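PDB 6AGQ: acetyl xylan esterase from Paenibacillus sp. R4, which probably removes acetyl groups from acetylated xylan and related acetyl esters, as a cold-active carbohydrate esterase of the alpha/beta-hydrolase superfamily. Local coordinates for residues L11-P16 with F283-H288. Residues are numbered along the deposited sequence.
Sequences LQDYKP and FAAYNH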
loop_
_atom_site.group_PDB
_atom_site.type_symbol
_atom_site.label_atom_id
_atom_site.label_comp_id
_atom_site.label_asym_id
_atom_site.label_seq_id
_atom_site.Cartn_x
_atom_site.Cartn_y
_atom_site.Cartn_z
ATOM N N LEU A 11 -20.922 20.922 -8.763
ATOM C CA LEU A 11 -21.170 20.663 -7.325
ATOM C C LEU A 11 -22.190 21.644 -6.777
ATOM O O LEU A 11 -23.105 21.218 -6.109
ATOM C CB LEU A 11 -19.884 20.722 -6.464
ATOM C CG LEU A 11 -19.030 19.430 -6.467
ATOM C CD1 LEU A 11 -17.708 19.557 -5.727
ATOM C CD2 LEU A 11 -19.814 18.244 -5.935
ATOM N N GLN A 12 -22.085 22.928 -7.130
ATOM C CA GLN A 12 -22.911 23.973 -6.516
ATOM C C GLN A 12 -24.277 24.248 -7.186
ATOM O O GLN A 12 -25.111 24.977 -6.649
ATOM C CB GLN A 12 -22.091 25.273 -6.303
ATOM C CG GLN A 12 -21.323 25.861 -7.473
ATOM C CD GLN A 12 -20.477 27.075 -7.080
ATOM O OE1 GLN A 12 -19.251 27.069 -7.238
ATOM N NE2 GLN A 12 -21.131 28.125 -6.570
ATOM N N ASP A 13 -24.525 23.648 -8.332
ATOM C CA ASP A 13 -25.884 23.561 -8.881
ATOM C C ASP A 13 -26.511 22.211 -8.516
ATOM O O ASP A 13 -27.613 21.902 -9.012
ATOM C CB ASP A 13 -25.865 23.619 -10.419
ATOM C CG ASP A 13 -25.444 24.980 -10.995
ATOM O OD1 ASP A 13 -25.298 25.987 -10.257
ATOM O OD2 ASP A 13 -25.266 25.011 -12.241
ATOM N N TYR A 14 -25.813 21.391 -7.703
ATOM C CA TYR A 14 -26.227 20.004 -7.439
ATOM C C TYR A 14 -27.281 19.970 -6.342
ATOM O O TYR A 14 -26.996 20.172 -5.166
ATOM C CB TYR A 14 -25.047 19.079 -7.089
ATOM C CG TYR A 14 -25.452 17.614 -6.937
ATOM C CD1 TYR A 14 -26.216 16.961 -7.909
ATOM C CD2 TYR A 14 -25.071 16.878 -5.812
ATOM C CE1 TYR A 14 -26.578 15.618 -7.768
ATOM C CE2 TYR A 14 -25.431 15.543 -5.662
ATOM C CZ TYR A 14 -26.178 14.905 -6.615
ATOM O OH TYR A 14 -26.553 13.558 -6.408
ATOM N N LYS A 15 -28.500 19.686 -6.748
ATOM C CA LYS A 15 -29.637 19.745 -5.891
ATOM C C LYS A 15 -30.543 18.554 -6.254
ATOM O O LYS A 15 -31.585 18.720 -6.851
ATOM C CB LYS A 15 -30.305 21.100 -6.088
ATOM C CG LYS A 15 -31.434 21.329 -5.124
ATOM C CD LYS A 15 -31.836 22.799 -5.055
ATOM C CE LYS A 15 -33.016 22.857 -4.115
ATOM N NZ LYS A 15 -33.559 24.193 -3.877
ATOM N N PRO A 16 -30.157 17.332 -5.852
ATOM C CA PRO A 16 -30.965 16.148 -6.163
ATOM C C PRO A 16 -32.311 16.157 -5.438
ATOM O O PRO A 16 -32.498 16.934 -4.505
ATOM C CB PRO A 16 -30.092 14.993 -5.631
ATOM C CG PRO A 16 -29.369 15.627 -4.470
ATOM C CD PRO A 16 -29.146 17.049 -4.829
ATOM N N PHE A 283 -22.560 19.003 -0.616
ATOM C CA PHE A 283 -23.250 19.994 -1.448
ATOM C C PHE A 283 -24.753 19.754 -1.595
ATOM O O PHE A 283 -25.539 20.721 -1.496
ATOM C CB PHE A 283 -22.574 20.215 -2.811
ATOM C CG PHE A 283 -21.589 21.358 -2.807
ATOM C CD1 PHE A 283 -22.032 22.656 -2.687
ATOM C CD2 PHE A 283 -20.199 21.131 -2.863
ATOM C CE1 PHE A 283 -21.126 23.710 -2.652
ATOM C CE2 PHE A 283 -19.292 22.179 -2.822
ATOM C CZ PHE A 283 -19.757 23.467 -2.720
ATOM N N ALA A 284 -25.155 18.490 -1.713
ATOM C CA ALA A 284 -26.544 18.125 -1.772
ATOM C C ALA A 284 -27.391 18.584 -0.587
ATOM O O ALA A 284 -28.529 19.069 -0.786
ATOM C CB ALA A 284 -26.661 16.609 -1.930
ATOM N N ALA A 285 -26.907 18.374 0.641
ATOM C CA ALA A 285 -27.555 18.987 1.827
ATOM C C ALA A 285 -27.449 20.549 1.845
ATOM O O ALA A 285 -28.483 21.222 1.986
ATOM C CB ALA A 285 -27.009 18.386 3.154
ATOM N N TYR A 286 -26.240 21.105 1.681
ATOM C CA TYR A 286 -26.016 22.591 1.581
ATOM C C TYR A 286 -27.009 23.259 0.615
ATOM O O TYR A 286 -27.642 24.237 0.942
ATOM C CB TYR A 286 -24.565 22.892 1.114
ATOM C CG TYR A 286 -24.230 24.375 0.999
ATOM C CD1 TYR A 286 -24.045 25.123 2.145
ATOM C CD2 TYR A 286 -24.137 25.030 -0.237
ATOM C CE1 TYR A 286 -23.772 26.448 2.102
ATOM C CE2 TYR A 286 -23.856 26.392 -0.297
ATOM C CZ TYR A 286 -23.670 27.096 0.896
ATOM O OH TYR A 286 -23.375 28.466 1.002
ATOM N N ASN A 287 -27.237 22.660 -0.532
ATOM C CA ASN A 287 -28.117 23.277 -1.552
ATOM C C ASN A 287 -29.619 23.155 -1.256
ATOM O O ASN A 287 -30.430 23.759 -1.968
ATOM C CB ASN A 287 -27.788 22.714 -2.954
ATOM C CG ASN A 287 -26.491 23.247 -3.489
ATOM O OD1 ASN A 287 -26.126 24.367 -3.185
ATOM N ND2 ASN A 287 -25.772 22.448 -4.260
ATOM N N HIS A 288 -29.974 22.409 -0.212
ATOM C CA HIS A 288 -31.328 22.324 0.327
ATOM C C HIS A 288 -31.590 23.107 1.620
ATOM O O HIS A 288 -32.695 23.179 2.072
ATOM C CB HIS A 288 -31.697 20.825 0.565
ATOM C CG HIS A 288 -32.172 20.132 -0.664
ATOM N ND1 HIS A 288 -31.402 19.211 -1.343
ATOM C CD2 HIS A 288 -33.326 20.257 -1.370
ATOM C CE1 HIS A 288 -32.072 18.769 -2.389
ATOM N NE2 HIS A 288 -33.240 19.388 -2.433
#
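Asn287, four residues after Phe283 of helix 279-286, reaches into the N-terminal loop, where its ND2 donates a short, nearly straight hydrogen bond to Tyr14 O (2.7 Å). That carbonyl belongs to the last residue of a type I beta turn, Leu11 to Tyr14, closed by Tyr14 N to Leu11 O at 3.1 Å. One helical turn before Asn287, Phe283 points at the same turn: the Leu11-Gln12 peptide lies over one face of its ring, and Phe283 CD2 packs 3.6 Å from Leu11 CB. The Phe283 side chain also touches Leu297 of strand 293-298, outermost within this chain in the alpha/beta-hydrolase sheet; the contact joins the loop after helix 8-11 to the helix that connects parallel strands 265-271 and 293-298. His288 ND1 donates a hydrogen bond to Ala284 O (2.9 Å), and the imidazole turns a face to Lys15, whose CG lies 4.0 Å from the ring centroid in a CH-pi contact. Ala284 CB meets Pro16 CG at 3.8 Å and Tyr14 CE2 at 4.1 Å, while the Tyr14 hydroxyl hydrogen-bonds His213.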